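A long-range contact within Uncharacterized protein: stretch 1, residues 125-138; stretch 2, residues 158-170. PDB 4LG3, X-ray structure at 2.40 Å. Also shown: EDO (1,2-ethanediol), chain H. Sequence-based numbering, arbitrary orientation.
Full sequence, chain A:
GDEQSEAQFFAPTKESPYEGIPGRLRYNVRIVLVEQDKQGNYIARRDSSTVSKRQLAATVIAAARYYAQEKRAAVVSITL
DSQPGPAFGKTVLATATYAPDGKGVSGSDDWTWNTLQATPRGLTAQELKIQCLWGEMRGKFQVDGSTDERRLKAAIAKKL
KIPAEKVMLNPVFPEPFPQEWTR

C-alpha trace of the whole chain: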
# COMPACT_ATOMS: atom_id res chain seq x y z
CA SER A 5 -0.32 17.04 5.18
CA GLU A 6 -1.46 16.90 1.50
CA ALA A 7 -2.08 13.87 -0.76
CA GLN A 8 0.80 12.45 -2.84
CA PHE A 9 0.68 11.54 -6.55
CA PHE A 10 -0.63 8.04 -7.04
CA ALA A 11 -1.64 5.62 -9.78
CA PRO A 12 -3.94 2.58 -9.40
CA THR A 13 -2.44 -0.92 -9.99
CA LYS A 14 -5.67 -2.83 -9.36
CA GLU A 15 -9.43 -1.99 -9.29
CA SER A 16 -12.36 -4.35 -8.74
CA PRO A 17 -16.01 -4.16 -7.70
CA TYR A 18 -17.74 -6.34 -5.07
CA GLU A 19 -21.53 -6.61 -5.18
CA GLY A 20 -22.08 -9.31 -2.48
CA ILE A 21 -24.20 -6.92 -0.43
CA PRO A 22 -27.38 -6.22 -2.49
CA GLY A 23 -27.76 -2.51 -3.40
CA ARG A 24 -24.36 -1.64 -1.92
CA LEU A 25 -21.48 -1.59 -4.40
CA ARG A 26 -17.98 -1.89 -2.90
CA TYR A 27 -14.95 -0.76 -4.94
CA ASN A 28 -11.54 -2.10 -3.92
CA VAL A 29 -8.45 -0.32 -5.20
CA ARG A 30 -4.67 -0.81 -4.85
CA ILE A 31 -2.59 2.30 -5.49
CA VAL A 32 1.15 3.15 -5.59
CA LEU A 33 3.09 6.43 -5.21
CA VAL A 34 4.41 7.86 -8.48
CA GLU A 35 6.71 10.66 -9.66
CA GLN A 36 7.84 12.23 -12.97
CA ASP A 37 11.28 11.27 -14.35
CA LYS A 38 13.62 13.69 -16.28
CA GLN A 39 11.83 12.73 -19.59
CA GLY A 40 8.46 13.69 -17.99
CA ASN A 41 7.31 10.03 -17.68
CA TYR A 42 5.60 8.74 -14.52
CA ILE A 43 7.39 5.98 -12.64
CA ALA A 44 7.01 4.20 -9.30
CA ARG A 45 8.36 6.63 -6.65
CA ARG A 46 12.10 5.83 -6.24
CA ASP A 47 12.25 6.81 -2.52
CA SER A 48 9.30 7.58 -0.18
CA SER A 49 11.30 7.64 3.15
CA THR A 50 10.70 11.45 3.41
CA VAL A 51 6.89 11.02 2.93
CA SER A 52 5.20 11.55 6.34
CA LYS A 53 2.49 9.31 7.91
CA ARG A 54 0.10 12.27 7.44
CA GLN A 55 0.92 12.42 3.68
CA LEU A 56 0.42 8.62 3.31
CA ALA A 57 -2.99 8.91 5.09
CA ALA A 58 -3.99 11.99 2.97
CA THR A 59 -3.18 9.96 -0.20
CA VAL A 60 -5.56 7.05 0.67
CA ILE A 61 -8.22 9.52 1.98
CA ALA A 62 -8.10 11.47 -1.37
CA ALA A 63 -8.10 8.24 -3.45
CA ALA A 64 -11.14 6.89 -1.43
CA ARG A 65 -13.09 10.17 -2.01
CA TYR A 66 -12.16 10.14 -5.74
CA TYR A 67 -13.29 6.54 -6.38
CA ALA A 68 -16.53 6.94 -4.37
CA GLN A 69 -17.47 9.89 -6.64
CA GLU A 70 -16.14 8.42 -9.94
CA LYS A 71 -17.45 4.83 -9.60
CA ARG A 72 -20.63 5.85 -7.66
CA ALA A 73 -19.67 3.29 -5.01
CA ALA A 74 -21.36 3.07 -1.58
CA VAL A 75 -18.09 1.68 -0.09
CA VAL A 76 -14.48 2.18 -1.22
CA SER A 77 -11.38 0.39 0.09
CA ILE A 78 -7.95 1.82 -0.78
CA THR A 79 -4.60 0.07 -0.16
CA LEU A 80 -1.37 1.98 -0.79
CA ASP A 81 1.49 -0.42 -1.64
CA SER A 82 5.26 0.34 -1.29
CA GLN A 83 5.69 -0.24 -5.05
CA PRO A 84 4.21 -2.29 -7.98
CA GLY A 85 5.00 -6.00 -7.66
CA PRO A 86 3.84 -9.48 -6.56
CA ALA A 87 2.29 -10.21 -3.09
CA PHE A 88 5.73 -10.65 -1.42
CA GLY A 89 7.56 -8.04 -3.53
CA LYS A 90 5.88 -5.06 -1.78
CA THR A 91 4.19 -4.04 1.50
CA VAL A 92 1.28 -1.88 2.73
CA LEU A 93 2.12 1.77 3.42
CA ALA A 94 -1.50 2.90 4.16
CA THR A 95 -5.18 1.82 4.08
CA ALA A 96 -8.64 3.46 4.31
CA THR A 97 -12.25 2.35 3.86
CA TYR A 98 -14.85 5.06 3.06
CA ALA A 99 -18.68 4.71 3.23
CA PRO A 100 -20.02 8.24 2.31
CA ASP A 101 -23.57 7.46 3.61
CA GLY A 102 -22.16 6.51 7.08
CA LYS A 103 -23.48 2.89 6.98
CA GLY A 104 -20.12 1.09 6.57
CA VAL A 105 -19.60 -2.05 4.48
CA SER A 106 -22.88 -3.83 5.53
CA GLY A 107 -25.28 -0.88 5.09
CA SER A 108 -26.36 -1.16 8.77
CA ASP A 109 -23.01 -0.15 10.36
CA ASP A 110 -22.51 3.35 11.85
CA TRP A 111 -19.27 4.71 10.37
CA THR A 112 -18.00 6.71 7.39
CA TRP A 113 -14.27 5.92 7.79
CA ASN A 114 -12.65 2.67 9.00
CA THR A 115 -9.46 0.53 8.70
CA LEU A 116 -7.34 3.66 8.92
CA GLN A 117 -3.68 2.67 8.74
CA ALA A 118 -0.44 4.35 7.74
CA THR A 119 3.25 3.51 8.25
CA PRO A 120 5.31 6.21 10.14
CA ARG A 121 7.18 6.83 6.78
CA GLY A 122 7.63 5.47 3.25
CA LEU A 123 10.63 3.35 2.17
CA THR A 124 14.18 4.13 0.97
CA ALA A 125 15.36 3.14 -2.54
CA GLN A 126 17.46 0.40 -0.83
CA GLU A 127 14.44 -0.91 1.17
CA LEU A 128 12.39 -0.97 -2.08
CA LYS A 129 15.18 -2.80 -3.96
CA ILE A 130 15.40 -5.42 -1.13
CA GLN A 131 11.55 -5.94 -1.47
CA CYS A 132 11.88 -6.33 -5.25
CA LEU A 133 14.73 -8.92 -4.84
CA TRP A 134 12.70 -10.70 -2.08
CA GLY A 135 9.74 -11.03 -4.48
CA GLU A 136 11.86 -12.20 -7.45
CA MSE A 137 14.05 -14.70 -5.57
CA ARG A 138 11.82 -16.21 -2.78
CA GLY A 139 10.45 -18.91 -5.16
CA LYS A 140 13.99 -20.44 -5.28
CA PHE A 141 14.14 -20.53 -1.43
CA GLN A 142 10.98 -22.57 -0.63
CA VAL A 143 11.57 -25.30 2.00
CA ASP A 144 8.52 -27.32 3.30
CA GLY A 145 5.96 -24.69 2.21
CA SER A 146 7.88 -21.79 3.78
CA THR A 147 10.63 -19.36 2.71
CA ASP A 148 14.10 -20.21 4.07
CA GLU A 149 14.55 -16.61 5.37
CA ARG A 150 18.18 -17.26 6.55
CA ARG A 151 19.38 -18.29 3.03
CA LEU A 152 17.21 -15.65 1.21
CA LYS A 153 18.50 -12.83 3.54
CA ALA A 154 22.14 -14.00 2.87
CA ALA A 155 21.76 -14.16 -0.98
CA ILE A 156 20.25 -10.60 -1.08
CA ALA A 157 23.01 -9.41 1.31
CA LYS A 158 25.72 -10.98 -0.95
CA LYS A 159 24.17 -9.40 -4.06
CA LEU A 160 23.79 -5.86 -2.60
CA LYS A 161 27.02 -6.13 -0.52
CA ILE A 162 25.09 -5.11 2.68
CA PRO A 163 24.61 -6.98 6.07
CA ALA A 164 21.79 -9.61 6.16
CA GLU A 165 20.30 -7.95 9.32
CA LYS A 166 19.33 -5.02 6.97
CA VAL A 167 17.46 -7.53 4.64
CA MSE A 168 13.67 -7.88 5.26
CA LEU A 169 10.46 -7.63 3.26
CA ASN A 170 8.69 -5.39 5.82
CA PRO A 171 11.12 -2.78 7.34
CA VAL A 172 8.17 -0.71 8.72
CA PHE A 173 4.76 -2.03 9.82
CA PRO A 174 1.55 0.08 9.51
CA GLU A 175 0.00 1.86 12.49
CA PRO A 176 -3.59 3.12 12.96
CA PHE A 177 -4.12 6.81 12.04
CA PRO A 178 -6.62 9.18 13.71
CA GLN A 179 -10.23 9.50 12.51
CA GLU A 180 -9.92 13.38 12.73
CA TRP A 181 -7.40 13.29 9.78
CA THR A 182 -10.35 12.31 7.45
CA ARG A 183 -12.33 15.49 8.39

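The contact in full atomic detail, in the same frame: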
# COMPACT_ATOMS: atom_id res chain seq x y z
N ALA A 125 15.09 3.85 -1.28
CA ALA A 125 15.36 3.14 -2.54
C ALA A 125 15.95 1.75 -2.25
O ALA A 125 15.58 0.79 -2.92
CB ALA A 125 16.31 3.95 -3.40
N GLN A 126 16.83 1.66 -1.23
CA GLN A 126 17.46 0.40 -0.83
C GLN A 126 16.44 -0.59 -0.27
O GLN A 126 16.47 -1.77 -0.62
CB GLN A 126 18.58 0.63 0.16
CG GLN A 126 19.56 -0.52 0.18
CD GLN A 126 20.47 -0.47 1.36
OE1 GLN A 126 20.03 -0.57 2.51
NE2 GLN A 126 21.75 -0.38 1.09
N GLU A 127 15.51 -0.10 0.58
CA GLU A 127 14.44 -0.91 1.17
C GLU A 127 13.52 -1.46 0.06
O GLU A 127 13.13 -2.62 0.10
CB GLU A 127 13.65 -0.10 2.19
CG GLU A 127 14.33 -0.00 3.55
CD GLU A 127 13.77 1.04 4.51
OE1 GLU A 127 13.10 1.99 4.06
OE2 GLU A 127 14.07 0.93 5.72
N LEU A 128 13.23 -0.63 -0.93
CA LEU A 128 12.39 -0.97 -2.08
C LEU A 128 13.06 -1.98 -2.99
O LEU A 128 12.39 -2.89 -3.49
CB LEU A 128 12.02 0.31 -2.85
CG LEU A 128 11.02 1.26 -2.17
CD1 LEU A 128 10.98 2.58 -2.88
CD2 LEU A 128 9.64 0.66 -2.08
N LYS A 129 14.38 -1.86 -3.18
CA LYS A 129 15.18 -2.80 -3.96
C LYS A 129 15.21 -4.16 -3.26
O LYS A 129 15.09 -5.18 -3.94
CB LYS A 129 16.62 -2.24 -4.18
CG LYS A 129 17.54 -3.12 -5.04
CD LYS A 129 17.32 -2.93 -6.55
CE LYS A 129 17.43 -4.22 -7.33
NZ LYS A 129 16.74 -4.13 -8.65
N ILE A 130 15.35 -4.18 -1.91
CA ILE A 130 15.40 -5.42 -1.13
C ILE A 130 14.07 -6.18 -1.33
O ILE A 130 14.09 -7.40 -1.56
CB ILE A 130 15.74 -5.17 0.37
CG1 ILE A 130 17.19 -4.69 0.55
CG2 ILE A 130 15.50 -6.42 1.23
CD1 ILE A 130 17.52 -4.15 1.95
N GLN A 131 12.93 -5.43 -1.27
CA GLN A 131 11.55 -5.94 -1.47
C GLN A 131 11.37 -6.56 -2.84
O GLN A 131 10.76 -7.61 -2.97
CB GLN A 131 10.52 -4.81 -1.33
CG GLN A 131 10.31 -4.37 0.10
CD GLN A 131 9.08 -3.54 0.20
OE1 GLN A 131 8.72 -2.80 -0.72
NE2 GLN A 131 8.42 -3.63 1.33
N CYS A 132 11.91 -5.89 -3.86
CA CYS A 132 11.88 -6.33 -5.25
C CYS A 132 12.69 -7.64 -5.41
O CYS A 132 12.18 -8.59 -6.02
CB CYS A 132 12.41 -5.23 -6.16
SG CYS A 132 12.36 -5.66 -7.92
N LEU A 133 13.91 -7.72 -4.81
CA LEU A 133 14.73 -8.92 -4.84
C LEU A 133 14.05 -10.05 -4.09
O LEU A 133 13.98 -11.15 -4.63
CB LEU A 133 16.13 -8.67 -4.29
CG LEU A 133 17.03 -7.70 -5.07
CD1 LEU A 133 18.39 -7.60 -4.43
CD2 LEU A 133 17.15 -8.09 -6.52
N TRP A 134 13.48 -9.76 -2.90
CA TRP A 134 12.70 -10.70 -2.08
C TRP A 134 11.63 -11.38 -2.94
O TRP A 134 11.61 -12.60 -3.03
CB TRP A 134 12.03 -9.97 -0.89
CG TRP A 134 11.48 -10.90 0.15
CD1 TRP A 134 10.29 -11.58 0.11
CD2 TRP A 134 12.14 -11.32 1.36
NE1 TRP A 134 10.16 -12.37 1.23
CE2 TRP A 134 11.28 -12.24 2.01
CE3 TRP A 134 13.36 -10.98 1.98
CZ2 TRP A 134 11.59 -12.80 3.27
CZ3 TRP A 134 13.67 -11.55 3.21
CH2 TRP A 134 12.80 -12.45 3.84
N GLY A 135 10.80 -10.57 -3.61
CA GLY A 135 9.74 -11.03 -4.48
C GLY A 135 10.18 -11.88 -5.67
O GLY A 135 9.50 -12.85 -6.01
N GLU A 136 11.31 -11.52 -6.28
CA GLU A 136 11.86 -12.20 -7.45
C GLU A 136 12.54 -13.52 -7.14
O GLU A 136 12.52 -14.43 -7.97
CB GLU A 136 12.90 -11.30 -8.12
CG GLU A 136 12.30 -10.23 -9.02
CD GLU A 136 13.26 -9.33 -9.77
OE1 GLU A 136 14.50 -9.53 -9.65
OE2 GLU A 136 12.78 -8.41 -10.48
N MSE A 137 13.18 -13.59 -5.97
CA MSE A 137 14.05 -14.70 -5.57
C MSE A 137 13.43 -15.75 -4.65
O MSE A 137 13.89 -16.89 -4.68
CB MSE A 137 15.30 -14.13 -4.88
CG MSE A 137 16.20 -13.32 -5.80
SE MSE A 137 17.73 -12.51 -4.91
CE MSE A 137 18.35 -11.50 -6.38
N ARG A 138 12.42 -15.36 -3.82
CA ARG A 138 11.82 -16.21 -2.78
C ARG A 138 11.35 -17.59 -3.28
O ARG A 138 11.50 -18.57 -2.53
CB ARG A 138 10.69 -15.50 -2.04
CG ARG A 138 9.52 -15.08 -2.90
CD ARG A 138 8.48 -14.32 -2.11
NE ARG A 138 7.83 -15.10 -1.04
CZ ARG A 138 6.92 -16.05 -1.23
NH1 ARG A 138 6.57 -16.41 -2.45
NH2 ARG A 138 6.36 -16.65 -0.19
N LYS A 158 24.56 -10.71 -0.09
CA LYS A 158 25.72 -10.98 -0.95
C LYS A 158 25.63 -10.22 -2.27
O LYS A 158 26.65 -9.77 -2.78
CB LYS A 158 25.85 -12.49 -1.22
CG LYS A 158 27.26 -12.90 -1.66
CD LYS A 158 27.47 -14.39 -1.59
CE LYS A 158 28.93 -14.73 -1.36
NZ LYS A 158 29.13 -16.15 -0.96
N LYS A 159 24.42 -10.09 -2.81
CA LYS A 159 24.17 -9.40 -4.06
C LYS A 159 24.33 -7.87 -3.92
O LYS A 159 24.93 -7.22 -4.77
CB LYS A 159 22.76 -9.75 -4.57
CG LYS A 159 22.63 -9.72 -6.09
CD LYS A 159 21.25 -9.28 -6.54
CE LYS A 159 21.09 -9.50 -8.03
NZ LYS A 159 20.29 -8.41 -8.67
N LEU A 160 23.78 -7.30 -2.84
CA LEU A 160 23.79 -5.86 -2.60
C LEU A 160 25.00 -5.40 -1.78
O LEU A 160 25.19 -4.20 -1.60
CB LEU A 160 22.49 -5.41 -1.90
CG LEU A 160 21.19 -5.64 -2.66
CD1 LEU A 160 20.01 -5.30 -1.80
CD2 LEU A 160 21.15 -4.86 -3.96
N LYS A 161 25.81 -6.36 -1.31
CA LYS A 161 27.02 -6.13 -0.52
C LYS A 161 26.68 -5.29 0.74
O LYS A 161 27.35 -4.30 1.06
CB LYS A 161 28.14 -5.51 -1.39
CG LYS A 161 28.47 -6.35 -2.63
CD LYS A 161 29.31 -5.63 -3.66
CE LYS A 161 29.57 -6.48 -4.88
NZ LYS A 161 28.38 -6.57 -5.78
N ILE A 162 25.62 -5.71 1.44
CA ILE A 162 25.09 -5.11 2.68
C ILE A 162 24.93 -6.21 3.76
O ILE A 162 24.89 -7.38 3.39
CB ILE A 162 23.74 -4.35 2.42
CG1 ILE A 162 22.63 -5.29 1.91
CG2 ILE A 162 23.93 -3.13 1.50
CD1 ILE A 162 21.21 -4.82 2.22
N PRO A 163 24.82 -5.89 5.08
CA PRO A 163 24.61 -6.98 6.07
C PRO A 163 23.20 -7.56 5.97
O PRO A 163 22.25 -6.83 5.69
CB PRO A 163 24.85 -6.30 7.42
CG PRO A 163 24.57 -4.86 7.18
CD PRO A 163 24.87 -4.56 5.74
N ALA A 164 23.06 -8.88 6.22
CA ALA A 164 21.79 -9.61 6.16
C ALA A 164 20.74 -9.10 7.18
O ALA A 164 19.54 -9.27 6.95
CB ALA A 164 22.03 -11.09 6.37
N GLU A 165 21.19 -8.47 8.28
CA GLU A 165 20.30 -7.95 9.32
C GLU A 165 19.53 -6.69 8.82
O GLU A 165 18.58 -6.24 9.47
CB GLU A 165 21.03 -7.70 10.65
CG GLU A 165 22.15 -6.67 10.59
CD GLU A 165 22.86 -6.46 11.91
OE1 GLU A 165 22.18 -6.15 12.92
OE2 GLU A 165 24.11 -6.61 11.95
N LYS A 166 19.95 -6.16 7.65
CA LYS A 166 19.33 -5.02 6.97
C LYS A 166 18.36 -5.54 5.87
O LYS A 166 17.67 -4.74 5.26
CB LYS A 166 20.43 -4.11 6.36
CG LYS A 166 20.47 -2.69 6.91
CD LYS A 166 19.45 -1.75 6.22
CE LYS A 166 19.50 -0.32 6.71
NZ LYS A 166 18.48 0.53 6.03
N VAL A 167 18.31 -6.88 5.65
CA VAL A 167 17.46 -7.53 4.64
C VAL A 167 16.16 -8.07 5.27
O VAL A 167 16.18 -8.98 6.09
CB VAL A 167 18.23 -8.65 3.86
CG1 VAL A 167 17.31 -9.41 2.90
CG2 VAL A 167 19.42 -8.08 3.11
N MSE A 168 15.02 -7.51 4.85
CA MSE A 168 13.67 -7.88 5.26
C MSE A 168 12.67 -7.33 4.27
O MSE A 168 12.94 -6.31 3.63
CB MSE A 168 13.34 -7.41 6.68
CG MSE A 168 13.28 -5.89 6.83
SE MSE A 168 13.68 -5.46 8.66
CE MSE A 168 15.59 -5.71 8.62
N LEU A 169 11.53 -8.02 4.15
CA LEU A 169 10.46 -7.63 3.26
C LEU A 169 9.74 -6.41 3.83
O LEU A 169 9.44 -5.47 3.08
CB LEU A 169 9.49 -8.80 2.99
CG LEU A 169 8.22 -8.51 2.13
CD1 LEU A 169 8.55 -7.99 0.70
CD2 LEU A 169 7.28 -9.67 2.12
N ASN A 170 9.45 -6.43 5.15
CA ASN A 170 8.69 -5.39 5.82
C ASN A 170 9.58 -4.63 6.85
O ASN A 170 9.61 -5.00 8.04
CB ASN A 170 7.43 -6.00 6.47
CG ASN A 170 6.20 -5.12 6.38
OD1 ASN A 170 6.26 -3.88 6.39
ND2 ASN A 170 5.05 -5.76 6.30
C1 EDO H . 8.17 -14.94 3.40
O1 EDO H . 8.06 -14.28 2.12
C2 EDO H . 8.36 -13.93 4.62
O2 EDO H . 7.80 -12.61 4.38
O HOH W 1 13.35 -3.71 2.70

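Stretch 1 is helical from Ala 125 along most of its length and packs against the end of a second helix (158-160) and the irregular chain that follows it, burying 767 Å² in total. Contact begins at Gln 126, whose extended side chain (chi1 and chi2 both t) reaches Ile 162, with NE2 3.5 Å from CG2 of that residue, and runs beside the aliphatic part of Lys 166. One residue on, the Glu 127 carboxylate faces Lys 166, but OE2 and NZ lie 4.4 Å apart, too far for a salt bridge. The backbone of Glu 127 is linked to the loop through a water, which donates hydrogen bonds to Glu 127 O and Met 168 O, both at 2.8 Å.

Ile 130 is the apolar centre of the helical face. Its CG1 lies 3.7 Å from Leu 160 CD1, its CD1 3.8 Å from Ile 162 CD1, and its CG2 3.9 Å from Val 167 CG1, so that this one side chain touches residues both before and after the 3-10 turn at 164-166. Gln 131 supplies the single direct hydrogen bond between the stretches. Although its CA-to-CB bond points sideways, the side chain's end comes nearer, and NE2 donates to Leu 169 O at 2.7 Å with a nearly linear angle of 170°.

Leu 133 returns to the helix end of stretch 2, placing CD1 3.8 Å from Leu 160 CG. Trp 134 instead meets the loop. Leu 169 CB sits almost squarely over its five-membered ring, 3.9 Å from the centroid in a CH-pi contact, while Val 167 lies at the ring edge. The indole NE1 donates to O1 of the ethanediol at 3.0 Å. A turn further along, selenomethionine Met 137 ends the contact, its CE 3.7 Å from Lys 159 CD.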